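Local structure of enolase from the environmental genome shotgun sequencing of the Sargasso Sea (2QGY) at the interface of chains A and B. The protein is an enolase-superfamily protein of the mandelate racemase/muconate lactonizing type that binds magnesium and probably acts on a carboxylate substrate through a metal-stabilised enolate. Coordinates in Å, arbitrary orientation; residue numbers count along the deposited sequence, not the author numbering. Chains: chain A/B, Enolase from the environmental genome shotgun sequencing of the Sargasso Sea.

The interface of chains A and B. Residues chain A 97, 232, 255, 258-259; chain B 230, 232-233, 254.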
ATOM      1  N   ARG A  97       2.537  -2.883  -4.031  1.00 19.16           N
ATOM      2  CA  ARG A  97       2.181  -1.467  -4.176  1.00 21.46           C
ATOM      3  C   ARG A  97       2.003  -0.785  -2.825  1.00 20.77           C
ATOM      4  O   ARG A  97       2.859  -0.920  -1.941  1.00 21.33           O
ATOM      5  CB  ARG A  97       0.950  -1.305  -5.075  1.00 21.85           C
ATOM      6  CG  ARG A  97       1.169  -1.734  -6.514  1.00 26.05           C
ATOM      7  CD  ARG A  97      -0.080  -1.467  -7.387  1.00 26.39           C
ATOM      8  NE  ARG A  97      -1.192  -2.355  -7.044  1.00 31.73           N
ATOM      9  CZ  ARG A  97      -1.447  -3.527  -7.644  1.00 35.20           C
ATOM     10  NH1 ARG A  97      -2.474  -4.266  -7.243  1.00 36.21           N
ATOM     11  NH2 ARG A  97      -0.688  -3.967  -8.645  1.00 36.24           N
ATOM     12  N   GLU A 232     -12.190   0.128  -1.224  1.00 15.68           N
ATOM     13  CA  GLU A 232     -11.896  -1.260  -1.567  1.00 17.44           C
ATOM     14  C   GLU A 232     -13.124  -2.163  -1.531  1.00 16.61           C
ATOM     15  O   GLU A 232     -13.081  -3.285  -2.040  1.00 16.76           O
ATOM     16  CB  GLU A 232     -10.806  -1.837  -0.674  1.00 17.90           C
ATOM     17  CG  GLU A 232      -9.441  -1.243  -0.970  1.00 22.02           C
ATOM     18  CD  GLU A 232      -8.357  -1.964  -0.221  1.00 26.44           C
ATOM     19  OE1 GLU A 232      -7.915  -3.034  -0.684  1.00 30.65           O
ATOM     20  OE2 GLU A 232      -7.947  -1.453   0.831  1.00 31.46           O
ATOM     21  N   SER A 255      -4.379   3.393  -4.955  1.00 19.55           N
ATOM     22  CA  SER A 255      -3.410   3.728  -5.996  1.00 20.17           C
ATOM     23  C   SER A 255      -3.272   2.553  -6.930  1.00 20.84           C
ATOM     24  O   SER A 255      -3.717   1.440  -6.619  1.00 21.13           O
ATOM     25  CB  SER A 255      -2.020   4.124  -5.412  1.00 21.78           C
ATOM     26  OG  SER A 255      -1.487   3.067  -4.604  1.00 24.77           O
ATOM     27  N   VAL A 258      -4.757  -1.070 -11.558  1.00 18.39           N
ATOM     28  CA  VAL A 258      -5.632  -2.245 -11.502  1.00 17.57           C
ATOM     29  C   VAL A 258      -6.906  -1.975 -10.709  1.00 17.14           C
ATOM     30  O   VAL A 258      -7.992  -2.314 -11.187  1.00 16.02           O
ATOM     31  CB  VAL A 258      -4.889  -3.468 -10.928  1.00 18.65           C
ATOM     32  CG1 VAL A 258      -5.841  -4.672 -10.816  1.00 19.66           C
ATOM     33  CG2 VAL A 258      -3.679  -3.806 -11.822  1.00 19.28           C
ATOM     34  N   HIS A 259      -6.786  -1.355  -9.528  1.00 15.64           N
ATOM     35  CA  HIS A 259      -7.990  -1.070  -8.725  1.00 16.04           C
ATOM     36  C   HIS A 259      -8.937  -0.164  -9.531  1.00 15.78           C
ATOM     37  O   HIS A 259     -10.154  -0.403  -9.570  1.00 15.19           O
ATOM     38  CB  HIS A 259      -7.615  -0.421  -7.396  1.00 16.28           C
ATOM     39  CG  HIS A 259      -8.800   0.059  -6.605  1.00 17.25           C
ATOM     40  ND1 HIS A 259      -9.683  -0.799  -5.989  1.00 18.79           N
ATOM     41  CD2 HIS A 259      -9.292   1.303  -6.422  1.00 17.41           C
ATOM     42  CE1 HIS A 259     -10.623  -0.096  -5.387  1.00 20.14           C
ATOM     43  NE2 HIS A 259     -10.419   1.185  -5.647  1.00 17.94           N
TER
ATOM     44  N   ASP B 230      -3.670 -10.127 -11.375  1.00 16.21           N
ATOM     45  CA  ASP B 230      -3.342  -9.255 -10.264  1.00 16.47           C
ATOM     46  C   ASP B 230      -4.423  -9.365  -9.196  1.00 16.56           C
ATOM     47  O   ASP B 230      -5.606  -9.484  -9.519  1.00 16.73           O
ATOM     48  CB  ASP B 230      -3.251  -7.799 -10.755  1.00 17.23           C
ATOM     49  CG  ASP B 230      -2.690  -6.858  -9.697  1.00 20.15           C
ATOM     50  OD1 ASP B 230      -1.473  -6.540  -9.757  1.00 24.34           O
ATOM     51  OD2 ASP B 230      -3.441  -6.412  -8.802  1.00 23.29           O
ATOM     52  N   GLU B 232      -5.854  -7.303  -7.327  1.00 15.82           N
ATOM     53  CA  GLU B 232      -6.895  -6.278  -7.295  1.00 16.35           C
ATOM     54  C   GLU B 232      -7.846  -6.372  -8.470  1.00 15.99           C
ATOM     55  O   GLU B 232      -8.831  -5.627  -8.525  1.00 15.22           O
ATOM     56  CB  GLU B 232      -6.292  -4.890  -7.208  1.00 17.52           C
ATOM     57  CG  GLU B 232      -5.833  -4.631  -5.774  1.00 22.15           C
ATOM     58  CD  GLU B 232      -5.770  -3.189  -5.467  1.00 28.42           C
ATOM     59  OE1 GLU B 232      -4.773  -2.558  -5.884  1.00 29.68           O
ATOM     60  OE2 GLU B 232      -6.718  -2.693  -4.808  1.00 31.04           O
ATOM     61  N   ASN B 233      -7.558  -7.311  -9.369  1.00 15.70           N
ATOM     62  CA  ASN B 233      -8.408  -7.542 -10.521  1.00 17.03           C
ATOM     63  C   ASN B 233      -9.463  -8.544 -10.131  1.00 16.96           C
ATOM     64  O   ASN B 233      -9.421  -9.704 -10.541  1.00 17.05           O
ATOM     65  CB  ASN B 233      -7.614  -8.003 -11.747  1.00 17.52           C
ATOM     66  CG  ASN B 233      -8.426  -7.866 -13.026  1.00 22.90           C
ATOM     67  OD1 ASN B 233      -7.862  -7.774 -14.123  1.00 30.04           O
ATOM     68  ND2 ASN B 233      -9.769  -7.832 -12.890  1.00 23.44           N
ATOM     69  N   GLN B 254      -1.397  -8.210  -1.107  1.00 16.38           N
ATOM     70  CA  GLN B 254      -2.393  -7.270  -0.565  1.00 16.36           C
ATOM     71  C   GLN B 254      -2.474  -7.407   0.933  1.00 16.47           C
ATOM     72  O   GLN B 254      -1.947  -8.376   1.527  1.00 17.34           O
ATOM     73  CB  GLN B 254      -3.780  -7.499  -1.215  1.00 16.90           C
ATOM     74  CG  GLN B 254      -3.915  -6.953  -2.673  1.00 16.71           C
ATOM     75  CD  GLN B 254      -3.270  -7.863  -3.733  1.00 14.86           C
ATOM     76  OE1 GLN B 254      -3.426  -9.076  -3.690  1.00 17.93           O
ATOM     77  NE2 GLN B 254      -2.547  -7.267  -4.679  1.00 18.00           N
TER
HETATM   78  O   HOH W   1      -4.279  -0.839  -8.020  1.00 19.02           O
HETATM   79  O   HOH W   2      -9.709  -3.804  -6.596  1.00 22.87           O
HETATM   80  O   HOH W   3      -8.702  -4.134  -3.096  1.00 28.93           O
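B:Glu232 and B:Asp230 reach across to A:Arg97, A:Val258 and A:His259, and B:Glu232 has the most surface buried by the partner in this patch, 82 Å². The patch is part of a two-fold symmetric interface between copies of one protein, so each contact recurs with the chains exchanged; the pairing may be the biological dimer, which the structure alone does not prove. A:Arg97 meets B:Asp230 tip to tip, its guanidinium edge facing a carboxylate turned 28° from it. A:Arg97 NH1 donates to the syn lone pair of B:Asp230 OD2 at 2.8 Å. A:Arg97 NH2 reaches B:Asp230 OD1 at 2.9 Å along a nearly straight bond that lies in the guanidinium plane but rises out of the carboxylate plane. Two nitrogens each holding one oxygen should restrain rotation of both flat groups. The bend of the arginine chain at chi3 (-70°) helps bring this edge round to the partner. From within chain B, the backbone N of B:Glu232 donates to B:Asp230 OD2 on its anti side, which probably helps hold the carboxylate in place for the arginine.

A:Arg97 NH1 also donates a longer, less straight hydrogen bond, 3.2 Å, to the anti lone pair of B:Glu232 OE1, an oxygen tilted from the guanidinium plane; the pair is also a salt bridge. Two carboxylates thus share this nitrogen, and the arginine charge probably offsets their repulsion. Beside the salt bridges, A:Val258 CG1 packs 3.6 Å from B:Glu232 CB, and CG2 lies against the carboxylate carbon of B:Asp230. A:His259 lays its CB against B:Glu232 CD, with ring and carboxylate planes close to parallel.

Three waters carry further contacts of B:Glu232 to chain A. Water 1 joins OE1 to the backbone N of A:His259 and O of A:Ser255; water 2 connects its backbone O to A:His259 ND1. A:Glu232 OE1 and B:Glu232 OE2 stand 4.3 Å apart, and their like charges probably favour the bridging water 3, 2.8 Å from A:Glu232 OE1 and 3.0 Å from B:Glu232 OE2.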